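Local structure of putative signal recognition particle protein (Chaetomium thermophilum, 5CK5) at residues Y16-S21 with D156-K161; V22-P27 with I166-A171; D191-L196 with G269-V274; S211-I216 with D288-V293. The protein binds GTP and GDP and is probably the beta subunit of the signal recognition particle receptor of the endoplasmic reticulum membrane, a P-loop GTPase. All coordinates share one frame; numbering follows the deposited sequence.

Contact 1: residues Y16-S21 with D156-K161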
loop_
_atom_site.group_PDB
_atom_site.type_symbol
_atom_site.label_atom_id
_atom_site.label_comp_id
_atom_site.label_asym_id
_atom_site.label_seq_id
_atom_site.Cartn_x
_atom_site.Cartn_y
_atom_site.Cartn_z
ATOM N N TYR A 16 18.661 16.111 11.064
ATOM C CA TYR A 16 17.273 16.542 11.179
ATOM C C TYR A 16 16.313 15.472 10.670
ATOM O O TYR A 16 16.658 14.651 9.823
ATOM C CB TYR A 16 17.040 17.861 10.435
ATOM C CG TYR A 16 17.568 19.083 11.165
ATOM C CD1 TYR A 16 18.191 18.968 12.406
ATOM C CD2 TYR A 16 17.428 20.354 10.620
ATOM C CE1 TYR A 16 18.676 20.087 13.079
ATOM C CE2 TYR A 16 17.908 21.478 11.284
ATOM C CZ TYR A 16 18.529 21.339 12.512
ATOM O OH TYR A 16 19.000 22.455 13.167
ATOM N N THR A 17 15.091 15.525 11.182
ATOM C CA THR A 17 14.063 14.535 10.895
ATOM C C THR A 17 12.764 15.219 10.489
ATOM O O THR A 17 12.615 16.431 10.646
ATOM C CB THR A 17 13.800 13.626 12.117
ATOM O OG1 THR A 17 13.433 14.437 13.240
ATOM C CG2 THR A 17 15.039 12.844 12.490
ATOM N N THR A 18 11.824 14.445 9.959
ATOM C CA THR A 18 10.592 15.027 9.457
ATOM C C THR A 18 9.403 14.213 9.926
ATOM O O THR A 18 9.550 13.279 10.711
ATOM C CB THR A 18 10.596 15.087 7.908
ATOM O OG1 THR A 18 11.918 15.388 7.451
ATOM C CG2 THR A 18 9.634 16.146 7.378
ATOM N N LEU A 19 8.219 14.619 9.485
ATOM C CA LEU A 19 6.977 13.943 9.796
ATOM C C LEU A 19 7.033 12.521 9.272
ATOM O O LEU A 19 7.693 12.270 8.263
ATOM C CB LEU A 19 5.798 14.691 9.174
ATOM C CG LEU A 19 5.560 16.093 9.726
ATOM C CD1 LEU A 19 5.033 17.098 8.662
ATOM C CD2 LEU A 19 4.672 15.987 10.967
ATOM N N PRO A 20 6.343 11.579 9.939
ATOM C CA PRO A 20 6.390 10.217 9.390
ATOM C C PRO A 20 5.706 10.174 8.024
ATOM O O PRO A 20 4.847 11.006 7.741
ATOM C CB PRO A 20 5.632 9.377 10.416
ATOM C CG PRO A 20 4.839 10.339 11.232
ATOM C CD PRO A 20 5.430 11.709 11.090
ATOM N N SER A 21 6.077 9.227 7.177
ATOM C CA SER A 21 5.539 9.217 5.822
ATOM C C SER A 21 4.798 7.906 5.517
ATOM O O SER A 21 5.054 6.864 6.121
ATOM C CB SER A 21 6.653 9.482 4.793
ATOM O OG SER A 21 7.672 8.497 4.796
ATOM N N ASP A 156 19.614 19.448 1.518
ATOM C CA ASP A 156 19.570 19.100 2.927
ATOM C C ASP A 156 18.709 17.861 3.112
ATOM O O ASP A 156 17.487 17.963 3.182
ATOM C CB ASP A 156 19.019 20.273 3.735
ATOM C CG ASP A 156 20.071 21.321 4.032
ATOM O OD1 ASP A 156 19.733 22.521 3.996
ATOM O OD2 ASP A 156 21.243 20.949 4.249
ATOM N N PRO A 157 19.345 16.682 3.174
ATOM C CA PRO A 157 18.597 15.420 3.253
ATOM C C PRO A 157 17.923 15.204 4.611
ATOM O O PRO A 157 18.514 15.535 5.642
ATOM C CB PRO A 157 19.681 14.368 3.016
ATOM C CG PRO A 157 20.941 15.018 3.518
ATOM C CD PRO A 157 20.804 16.471 3.170
ATOM N N TYR A 158 16.707 14.661 4.604
ATOM C CA TYR A 158 16.008 14.269 5.832
ATOM C C TYR A 158 15.788 12.765 5.945
ATOM O O TYR A 158 16.063 12.017 5.017
ATOM C CB TYR A 158 14.647 14.971 5.927
ATOM C CG TYR A 158 14.717 16.472 6.122
ATOM C CD1 TYR A 158 15.113 17.313 5.091
ATOM C CD2 TYR A 158 14.389 17.047 7.343
ATOM C CE1 TYR A 158 15.178 18.681 5.270
ATOM C CE2 TYR A 158 14.450 18.415 7.530
ATOM C CZ TYR A 158 14.845 19.224 6.489
ATOM O OH TYR A 158 14.912 20.583 6.667
ATOM N N LYS A 159 15.243 12.341 7.080
ATOM C CA LYS A 159 14.765 10.975 7.270
ATOM C C LYS A 159 13.348 11.055 7.777
ATOM O O LYS A 159 13.007 11.959 8.541
ATOM C CB LYS A 159 15.605 10.148 8.249
ATOM C CG LYS A 159 16.955 9.627 7.776
ATOM C CD LYS A 159 16.769 8.454 6.797
ATOM C CE LYS A 159 18.047 7.613 6.632
ATOM N NZ LYS A 159 19.209 8.336 6.042
ATOM N N SER A 160 12.521 10.128 7.302
ATOM C CA SER A 160 11.117 10.079 7.651
ATOM C C SER A 160 10.750 8.653 8.059
ATOM O O SER A 160 10.934 7.702 7.301
ATOM C CB SER A 160 10.276 10.571 6.476
ATOM O OG SER A 160 9.044 11.103 6.911
ATOM N N LYS A 161 10.267 8.499 9.282
ATOM C CA LYS A 161 9.842 7.193 9.764
ATOM C C LYS A 161 8.697 6.632 8.927
ATOM O O LYS A 161 7.646 7.237 8.836
ATOM C CB LYS A 161 9.449 7.313 11.239
ATOM C CG LYS A 161 10.674 7.537 12.103
ATOM C CD LYS A 161 10.367 7.571 13.588
ATOM C CE LYS A 161 11.581 7.084 14.405
ATOM N NZ LYS A 161 11.348 6.982 15.882
#

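Contact 2: residues V22-P27 with I166-A171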
loop_
_atom_site.group_PDB
_atom_site.type_symbol
_atom_site.label_atom_id
_atom_site.label_comp_id
_atom_site.label_asym_id
_atom_site.label_seq_id
_atom_site.Cartn_x
_atom_site.Cartn_y
_atom_site.Cartn_z
ATOM N N VAL A 22 3.850 7.988 4.594
ATOM C CA VAL A 22 3.063 6.845 4.185
ATOM C C VAL A 22 3.397 6.513 2.760
ATOM O O VAL A 22 3.271 7.357 1.886
ATOM C CB VAL A 22 1.561 7.113 4.301
ATOM C CG1 VAL A 22 0.793 5.904 3.864
ATOM C CG2 VAL A 22 1.205 7.473 5.717
ATOM N N LEU A 23 3.841 5.285 2.530
ATOM C CA LEU A 23 4.182 4.857 1.189
ATOM C C LEU A 23 2.936 4.569 0.371
ATOM O O LEU A 23 2.107 3.727 0.719
ATOM C CB LEU A 23 5.087 3.635 1.208
ATOM C CG LEU A 23 5.985 3.614 -0.027
ATOM C CD1 LEU A 23 6.695 4.947 -0.167
ATOM C CD2 LEU A 23 6.988 2.465 0.020
ATOM N N LEU A 24 2.804 5.329 -0.699
ATOM C CA LEU A 24 1.717 5.197 -1.625
ATOM C C LEU A 24 2.253 4.397 -2.793
ATOM O O LEU A 24 3.083 4.872 -3.568
ATOM C CB LEU A 24 1.228 6.574 -2.062
ATOM C CG LEU A 24 0.324 6.659 -3.275
ATOM C CD1 LEU A 24 -0.943 5.906 -2.976
ATOM C CD2 LEU A 24 0.050 8.108 -3.605
ATOM N N ILE A 25 1.781 3.169 -2.919
ATOM C CA ILE A 25 2.279 2.296 -3.952
ATOM C C ILE A 25 1.111 1.710 -4.715
ATOM O O ILE A 25 0.002 1.653 -4.218
ATOM C CB ILE A 25 3.149 1.182 -3.338
ATOM C CG1 ILE A 25 2.336 0.337 -2.378
ATOM C CG2 ILE A 25 4.201 1.778 -2.506
ATOM C CD1 ILE A 25 3.158 -0.592 -1.553
ATOM N N GLY A 26 1.361 1.289 -5.938
ATOM C CA GLY A 26 0.332 0.685 -6.753
ATOM C C GLY A 26 0.772 0.741 -8.196
ATOM O O GLY A 26 1.724 1.427 -8.513
ATOM N N PRO A 27 0.043 0.058 -9.079
ATOM C CA PRO A 27 0.349 -0.071 -10.511
ATOM C C PRO A 27 0.209 1.235 -11.280
ATOM O O PRO A 27 -0.338 2.190 -10.743
ATOM C CB PRO A 27 -0.689 -1.086 -10.992
ATOM C CG PRO A 27 -1.849 -0.898 -10.046
ATOM C CD PRO A 27 -1.210 -0.632 -8.716
ATOM N N ILE A 166 -0.090 2.942 1.731
ATOM C CA ILE A 166 -1.364 2.987 1.019
ATOM C C ILE A 166 -1.258 2.260 -0.304
ATOM O O ILE A 166 -0.573 2.735 -1.192
ATOM C CB ILE A 166 -1.844 4.422 0.729
ATOM C CG1 ILE A 166 -2.178 5.157 2.018
ATOM C CG2 ILE A 166 -3.093 4.403 -0.131
ATOM C CD1 ILE A 166 -2.618 6.584 1.800
ATOM N N PHE A 167 -1.953 1.129 -0.450
ATOM C CA PHE A 167 -1.990 0.437 -1.736
ATOM C C PHE A 167 -3.211 0.810 -2.599
ATOM O O PHE A 167 -4.311 0.309 -2.428
ATOM C CB PHE A 167 -1.932 -1.085 -1.550
ATOM C CG PHE A 167 -1.645 -1.826 -2.829
ATOM C CD1 PHE A 167 -0.371 -1.817 -3.385
ATOM C CD2 PHE A 167 -2.663 -2.480 -3.512
ATOM C CE1 PHE A 167 -0.109 -2.475 -4.585
ATOM C CE2 PHE A 167 -2.412 -3.133 -4.710
ATOM C CZ PHE A 167 -1.127 -3.127 -5.246
ATOM N N LEU A 168 -2.942 1.637 -3.596
ATOM C CA LEU A 168 -3.935 2.217 -4.480
ATOM C C LEU A 168 -4.118 1.411 -5.748
ATOM O O LEU A 168 -3.154 1.051 -6.396
ATOM C CB LEU A 168 -3.497 3.639 -4.836
ATOM C CG LEU A 168 -4.461 4.647 -5.448
ATOM C CD1 LEU A 168 -5.683 4.896 -4.569
ATOM C CD2 LEU A 168 -3.702 5.919 -5.625
ATOM N N LEU A 169 -5.360 1.144 -6.122
ATOM C CA LEU A 169 -5.627 0.470 -7.387
ATOM C C LEU A 169 -6.857 1.042 -8.076
ATOM O O LEU A 169 -7.720 1.636 -7.446
ATOM C CB LEU A 169 -5.799 -1.032 -7.190
ATOM C CG LEU A 169 -6.919 -1.530 -6.295
ATOM C CD1 LEU A 169 -8.150 -1.817 -7.128
ATOM C CD2 LEU A 169 -6.458 -2.765 -5.546
ATOM N N ASP A 170 -6.931 0.850 -9.379
ATOM C CA ASP A 170 -8.076 1.304 -10.126
ATOM C C ASP A 170 -9.163 0.235 -10.046
ATOM O O ASP A 170 -9.001 -0.862 -10.571
ATOM C CB ASP A 170 -7.669 1.594 -11.560
ATOM C CG ASP A 170 -8.749 2.256 -12.334
ATOM O OD1 ASP A 170 -9.908 2.161 -11.905
ATOM O OD2 ASP A 170 -8.438 2.893 -13.360
ATOM N N ALA A 171 -10.261 0.562 -9.376
ATOM C CA ALA A 171 -11.349 -0.384 -9.154
ATOM C C ALA A 171 -12.216 -0.594 -10.392
ATOM O O ALA A 171 -12.934 -1.575 -10.483
ATOM C CB ALA A 171 -12.186 0.064 -8.007
#

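Contact 3: residues D191-L196 with G269-V274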
loop_
_atom_site.group_PDB
_atom_site.type_symbol
_atom_site.label_atom_id
_atom_site.label_comp_id
_atom_site.label_asym_id
_atom_site.label_seq_id
_atom_site.Cartn_x
_atom_site.Cartn_y
_atom_site.Cartn_z
ATOM N N ASP A 191 3.726 -9.181 -3.071
ATOM C CA ASP A 191 5.091 -8.873 -2.691
ATOM C C ASP A 191 5.171 -7.809 -1.617
ATOM O O ASP A 191 6.109 -7.777 -0.834
ATOM C CB ASP A 191 5.880 -8.409 -3.916
ATOM C CG ASP A 191 5.828 -9.396 -5.064
ATOM O OD1 ASP A 191 5.821 -10.620 -4.827
ATOM O OD2 ASP A 191 5.839 -8.936 -6.219
ATOM N N VAL A 192 4.176 -6.933 -1.606
ATOM C CA VAL A 192 4.055 -5.903 -0.603
ATOM C C VAL A 192 3.814 -6.507 0.771
ATOM O O VAL A 192 4.479 -6.168 1.731
ATOM C CB VAL A 192 2.900 -4.966 -0.932
ATOM C CG1 VAL A 192 2.548 -4.109 0.283
ATOM C CG2 VAL A 192 3.215 -4.120 -2.158
ATOM N N LEU A 193 2.819 -7.373 0.859
ATOM C CA LEU A 193 2.414 -7.954 2.126
ATOM C C LEU A 193 3.414 -8.987 2.607
ATOM O O LEU A 193 3.656 -9.120 3.786
ATOM C CB LEU A 193 1.057 -8.612 1.990
ATOM C CG LEU A 193 -0.111 -7.850 1.421
ATOM C CD1 LEU A 193 -1.220 -8.837 1.272
ATOM C CD2 LEU A 193 -0.511 -6.742 2.336
ATOM N N LEU A 194 3.996 -9.711 1.666
ATOM C CA LEU A 194 5.003 -10.709 1.968
ATOM C C LEU A 194 6.313 -10.062 2.386
ATOM O O LEU A 194 7.008 -10.596 3.221
ATOM C CB LEU A 194 5.213 -11.619 0.759
ATOM C CG LEU A 194 6.192 -12.767 0.882
ATOM C CD1 LEU A 194 5.642 -13.807 1.778
ATOM C CD2 LEU A 194 6.448 -13.342 -0.472
ATOM N N SER A 195 6.643 -8.911 1.806
ATOM C CA SER A 195 7.852 -8.189 2.189
ATOM C C SER A 195 7.745 -7.779 3.625
ATOM O O SER A 195 8.663 -7.924 4.403
ATOM C CB SER A 195 8.056 -6.954 1.331
ATOM O OG SER A 195 8.378 -7.303 0.002
ATOM N N LEU A 196 6.592 -7.252 3.962
ATOM C CA LEU A 196 6.281 -6.863 5.314
ATOM C C LEU A 196 6.227 -8.085 6.207
ATOM O O LEU A 196 6.455 -8.001 7.405
ATOM C CB LEU A 196 4.969 -6.092 5.332
ATOM C CG LEU A 196 5.058 -4.682 4.742
ATOM C CD1 LEU A 196 3.708 -4.106 4.387
ATOM C CD2 LEU A 196 5.707 -3.830 5.792
ATOM N N GLY A 269 8.585 -17.953 0.125
ATOM C CA GLY A 269 7.722 -17.169 -0.744
ATOM C C GLY A 269 6.234 -17.334 -0.462
ATOM O O GLY A 269 5.410 -17.137 -1.351
ATOM N N TRP A 270 5.887 -17.704 0.768
ATOM C CA TRP A 270 4.500 -17.991 1.134
ATOM C C TRP A 270 3.864 -16.845 1.889
ATOM O O TRP A 270 4.308 -16.517 2.984
ATOM C CB TRP A 270 4.427 -19.261 1.992
ATOM C CG TRP A 270 3.090 -19.527 2.629
ATOM C CD1 TRP A 270 2.637 -19.033 3.812
ATOM C CD2 TRP A 270 2.059 -20.395 2.136
ATOM N NE1 TRP A 270 1.371 -19.503 4.066
ATOM C CE2 TRP A 270 0.998 -20.347 3.058
ATOM C CE3 TRP A 270 1.925 -21.192 0.996
ATOM C CZ2 TRP A 270 -0.176 -21.070 2.881
ATOM C CZ3 TRP A 270 0.756 -21.910 0.821
ATOM C CH2 TRP A 270 -0.277 -21.844 1.757
ATOM N N LEU A 271 2.844 -16.231 1.288
ATOM C CA LEU A 271 2.122 -15.129 1.915
ATOM C C LEU A 271 1.028 -15.615 2.855
ATOM O O LEU A 271 0.209 -16.453 2.493
ATOM C CB LEU A 271 1.504 -14.240 0.850
ATOM C CG LEU A 271 0.690 -13.025 1.280
ATOM C CD1 LEU A 271 1.631 -11.911 1.577
ATOM C CD2 LEU A 271 -0.325 -12.606 0.224
ATOM N N GLY A 272 0.991 -15.048 4.052
ATOM C CA GLY A 272 -0.034 -15.389 5.015
ATOM C C GLY A 272 0.400 -16.532 5.896
ATOM O O GLY A 272 1.572 -16.870 5.937
ATOM N N ALA A 273 -0.555 -17.104 6.621
ATOM C CA ALA A 273 -0.300 -18.215 7.529
ATOM C C ALA A 273 0.003 -19.513 6.768
ATOM O O ALA A 273 -0.488 -19.713 5.652
ATOM C CB ALA A 273 -1.469 -18.406 8.429
ATOM N N VAL A 274 0.800 -20.391 7.377
ATOM C CA VAL A 274 1.228 -21.635 6.735
ATOM C C VAL A 274 0.136 -22.719 6.738
ATOM O O VAL A 274 0.033 -23.520 5.802
ATOM C CB VAL A 274 2.496 -22.175 7.387
ATOM C CG1 VAL A 274 3.022 -23.345 6.580
ATOM C CG2 VAL A 274 3.547 -21.097 7.409
#

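Contact 4: residues S211-I216 with D288-V293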
loop_
_atom_site.group_PDB
_atom_site.type_symbol
_atom_site.label_atom_id
_atom_site.label_comp_id
_atom_site.label_asym_id
_atom_site.label_seq_id
_atom_site.Cartn_x
_atom_site.Cartn_y
_atom_site.Cartn_z
ATOM N N SER A 211 4.549 -1.995 13.990
ATOM C CA SER A 211 3.448 -2.268 13.071
ATOM C C SER A 211 3.344 -1.187 11.989
ATOM O O SER A 211 3.251 -0.009 12.292
ATOM C CB SER A 211 2.129 -2.365 13.840
ATOM O OG SER A 211 2.318 -2.123 15.225
ATOM N N ILE A 212 3.358 -1.607 10.728
ATOM C CA ILE A 212 3.122 -0.734 9.575
ATOM C C ILE A 212 1.921 -1.236 8.771
ATOM O O ILE A 212 2.057 -2.180 8.000
ATOM C CB ILE A 212 4.354 -0.653 8.671
ATOM C CG1 ILE A 212 5.480 0.061 9.388
ATOM C CG2 ILE A 212 4.082 0.135 7.429
ATOM C CD1 ILE A 212 6.791 -0.042 8.656
ATOM N N PRO A 213 0.732 -0.641 8.989
ATOM C CA PRO A 213 -0.471 -1.100 8.302
ATOM C C PRO A 213 -0.511 -0.725 6.834
ATOM O O PRO A 213 0.028 0.301 6.428
ATOM C CB PRO A 213 -1.598 -0.401 9.068
ATOM C CG PRO A 213 -1.028 -0.050 10.375
ATOM C CD PRO A 213 0.398 0.307 10.063
ATOM N N VAL A 214 -1.174 -1.560 6.049
ATOM C CA VAL A 214 -1.347 -1.286 4.641
ATOM C C VAL A 214 -2.807 -1.029 4.381
ATOM O O VAL A 214 -3.655 -1.807 4.777
ATOM C CB VAL A 214 -0.874 -2.445 3.761
ATOM C CG1 VAL A 214 -1.274 -2.206 2.308
ATOM C CG2 VAL A 214 0.619 -2.603 3.872
ATOM N N LEU A 215 -3.105 0.079 3.732
ATOM C CA LEU A 215 -4.471 0.361 3.353
ATOM C C LEU A 215 -4.699 0.110 1.861
ATOM O O LEU A 215 -4.130 0.797 1.034
ATOM C CB LEU A 215 -4.807 1.795 3.711
ATOM C CG LEU A 215 -6.159 2.201 3.175
ATOM C CD1 LEU A 215 -7.200 1.364 3.854
ATOM C CD2 LEU A 215 -6.366 3.650 3.448
ATOM N N ILE A 216 -5.560 -0.847 1.522
ATOM C CA ILE A 216 -5.809 -1.164 0.122
ATOM C C ILE A 216 -6.976 -0.328 -0.380
ATOM O O ILE A 216 -8.140 -0.674 -0.200
ATOM C CB ILE A 216 -6.099 -2.662 -0.075
ATOM C CG1 ILE A 216 -4.912 -3.502 0.385
ATOM C CG2 ILE A 216 -6.385 -2.984 -1.516
ATOM C CD1 ILE A 216 -5.172 -4.972 0.338
ATOM N N ASP A 288 1.122 -8.914 13.212
ATOM C CA ASP A 288 0.987 -7.515 13.662
ATOM C C ASP A 288 0.943 -6.521 12.493
ATOM O O ASP A 288 1.384 -5.375 12.587
ATOM C CB ASP A 288 2.123 -7.152 14.636
ATOM C CG ASP A 288 1.889 -5.821 15.355
ATOM O OD1 ASP A 288 0.753 -5.572 15.818
ATOM O OD2 ASP A 288 2.857 -5.036 15.480
ATOM N N MET A 289 0.361 -6.963 11.395
ATOM C CA MET A 289 0.117 -6.076 10.285
ATOM C C MET A 289 -1.370 -6.021 9.989
ATOM O O MET A 289 -2.021 -7.036 9.820
ATOM C CB MET A 289 0.970 -6.544 9.100
ATOM C CG MET A 289 0.777 -8.001 8.749
ATOM S SD MET A 289 2.060 -8.708 7.700
ATOM C CE MET A 289 1.973 -7.693 6.225
ATOM N N GLU A 290 -1.900 -4.809 9.945
ATOM C CA GLU A 290 -3.305 -4.613 9.667
ATOM C C GLU A 290 -3.509 -4.248 8.216
ATOM O O GLU A 290 -2.965 -3.263 7.727
ATOM C CB GLU A 290 -3.889 -3.531 10.579
ATOM C CG GLU A 290 -5.259 -3.045 10.171
ATOM C CD GLU A 290 -5.767 -1.976 11.086
ATOM O OE1 GLU A 290 -4.936 -1.406 11.817
ATOM O OE2 GLU A 290 -6.983 -1.697 11.071
ATOM N N VAL A 291 -4.294 -5.059 7.528
ATOM C CA VAL A 291 -4.622 -4.797 6.149
ATOM C C VAL A 291 -6.135 -4.683 6.008
ATOM O O VAL A 291 -6.873 -5.525 6.516
ATOM C CB VAL A 291 -4.047 -5.878 5.236
ATOM C CG1 VAL A 291 -4.209 -7.243 5.868
ATOM C CG2 VAL A 291 -4.673 -5.808 3.864
ATOM N N GLU A 292 -6.583 -3.586 5.399
ATOM C CA GLU A 292 -8.004 -3.285 5.235
ATOM C C GLU A 292 -8.304 -2.699 3.866
ATOM O O GLU A 292 -7.611 -1.789 3.427
ATOM C CB GLU A 292 -8.456 -2.297 6.304
ATOM C CG GLU A 292 -9.841 -1.760 6.089
ATOM C CD GLU A 292 -10.354 -0.984 7.267
ATOM O OE1 GLU A 292 -9.623 -0.873 8.272
ATOM O OE2 GLU A 292 -11.496 -0.485 7.184
ATOM N N VAL A 293 -9.366 -3.167 3.214
ATOM C CA VAL A 293 -9.757 -2.619 1.904
ATOM C C VAL A 293 -10.838 -1.558 2.059
ATOM O O VAL A 293 -11.828 -1.762 2.756
ATOM C CB VAL A 293 -10.266 -3.691 0.927
ATOM C CG1 VAL A 293 -10.761 -3.030 -0.347
ATOM C CG2 VAL A 293 -9.185 -4.720 0.619
#

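Contact 1: residues Y16-S21 with D156-K161
Two first torsions bring Thr18 against Tyr158: Thr18 carries OG1 beside its own backbone N (chi1 -37°), and Tyr158 turns its ring opposite its carbonyl carbon (chi1 -67°), leaning toward the 16-21 chain. The side chains meet at about a right angle, with Thr18 OG1 only 3.0 Å from Tyr158 CD2, approaching the ring obliquely. The carbonyl O of Thr17 sits at the ring edge, 3.8 Å from the same CD2, while the CB of Tyr16 adds an apolar touch 3.9 Å from Tyr158 CE2. Tyrosine suits this half-exposed place, offering a broad hydrocarbon surface to several neighbours. Cutting the ring back to an alanine is likely to leave a gap beside Tyr16 CB and Thr18 OG1, which both touch it. Backbone bonds fix the chains: Thr18 N gives to Lys159 O (3.1 Å) and Ser21 N to Lys161 O (3.0 Å). Pro20 rests its CB 3.3 Å from Lys161 O. On its other flank strand 158-170 pairs with strand 136-139. Thr18 OG1 and Ser21 OG are buried here with no polar partner in the model, consistent with a surface junction held mainly by its two backbone bonds.

Contact 2: residues V22-P27 with I166-A171
The phenyl ring of Phe167 is approached obliquely by the Ile25-Pro27 chain, with the carbonyl O of Ile25 3.6 Å from CD1 and the CA of Gly26 3.9 Å from CE1; Tyr188 of helix 180-201 meets it edge-to-face. Ile25 crosses Phe167 at about a right angle, Ile25 CG1 resting 3.6 Å from Phe167 CD1, because its CG1 sits between backbone N and carbonyl carbon (chi1 61°). On the sheet face carrying Leu24 and Ile166, Leu24 CD1 lies 3.8 Å from Leu168 CD2 and touches Ile166 CG2, and Val22 CG1 meets Ile166 CG1 at 3.6 Å. Aliphatic and aromatic side chains suit both faces, since each is buried. Parallel pairing sets this register: Ile25 N bonds to Ile166 O and Leu168 N to Ile25 O, both 3.0 Å, and Ile166 N gives to Leu23 O. At Gly26 a side chain would strike Leu168 O, 3.5 Å from the glycine CA, and the preceding carbonyl; this glycine opens what matches a P-loop (Walker A), and Pro27 touches the bound GDP. Strand 21-25 runs between strands 112-114 and 158-170, the latter also pairing with strand 214-219, while helix 180-201 packs over the Ile25 and Phe167 face through Tyr188, Leu189 and Val192.

Contact 3: residues D191-L196 with G269-V274
Leu271 pushes its CD1 methyl into the helix surface between Leu193 and Leu194, 3.4 Å from Leu193 CB, 3.7 Å from Leu194 CB and 3.2 Å from the backbone N of Leu194. Its CG stands opposite the backbone N (chi1 180°), which carries the branch onto the helix, while its second methyl, CD2, comes 4.0 Å from Leu193 CD1 as the two side chains pass at a slant. Leucine suits the spot because its long apolar arm puts one methyl between two helical residues and the other against Leu193. Leu194 answers from the neighbouring position: with chi1 -178° it swings along the loop and sets CD1 3.3 Å from the carbonyl O of Trp270, with CD2 nearer Gly269. No hydrogen bond joins the two segments, which meet by van der Waals contact, leucine methyls against side chains and backbone. In the fold this is a loop lying against a side of helix 180-201, which follows strand 158-170 in a P-loop GTPase domain and whose Val192 and Leu196 face the sheet. Polar backbone atoms of the loop bond to residues of this helix flanking 191-196, Gly269 O and Leu271 N to Tyr190 OH and Gly272 N to Gln197 OE1, and Leu271 O to Arg244 of helix 229-248. Trp270 turns its indole toward Arg244 and Gln248 of the latter helix, its NE1 doubtfully close to Ala273 O.

Contact 4: residues S211-I216 with D288-V293
Ile216 and Val291 lie side by side, pointing the same way, Ile216 CD1 3.7 Å from Val291 CG2. Ile216 sets CG1 opposite its carbonyl carbon (chi1 -60°), which runs the longer branch back along the sheet to Val291, while its CB meets Val293 CG2 at 3.8 Å. Val291 puts CG1 between N and carbonyl carbon (chi1 41°), which leaves CG2 anti to N and facing Ile216. Beta-branched residues suit these extended, buried positions. Shortening Ile216 to an alanine would lose the CD1 that meets Val291 CG2 and the CG2 beside Val293, and would probably open a gap there. The segments supply adjacent parallel strands of the central sheet of a P-loop GTPase fold, 291-295 beside 214-219. Val214 N bonds to Glu290 O and Ile216 N to Glu292 O, each 3.0 Å; the return bond from Glu292 N to Val214 O is weak. On the opposite face Leu215 brings CD1 3.2 Å from Glu292 O and packs on Trp308 and Trp311 of helix 306-313. Glu290 stretches its chain outward to a salt bridge with Arg315. Ser211 OG gives a bond to Asp288 OD2 (3.0 Å) on its syn side, 34° out of the carboxylate plane, though Asp288 is poorly ordered.

In the fold
Contacts 1 and 2 both join the start of the chain to strand 158-170, yet contact 1 is at the surface and relies on sparse backbone bonds and a tyrosine, whereas contact 2 is wholly buried beside the nucleotide and adds close apolar packing to regular parallel pairing. Contact 4 extends the same sheet: Phe167 N probably bonds to Leu215 O (2.7 Å), so strand 158-170 of contact 2 pairs directly with strand 214-219 of contact 4, but polar and charged groups appear toward the latter's exposed end. Contact 3 is a buried helix-loop junction without hydrogen bonds between its segments. Helix 180-201 ties it to the sheet, Val192 packing on Ile25 and Leu196 on Val214 and Met289.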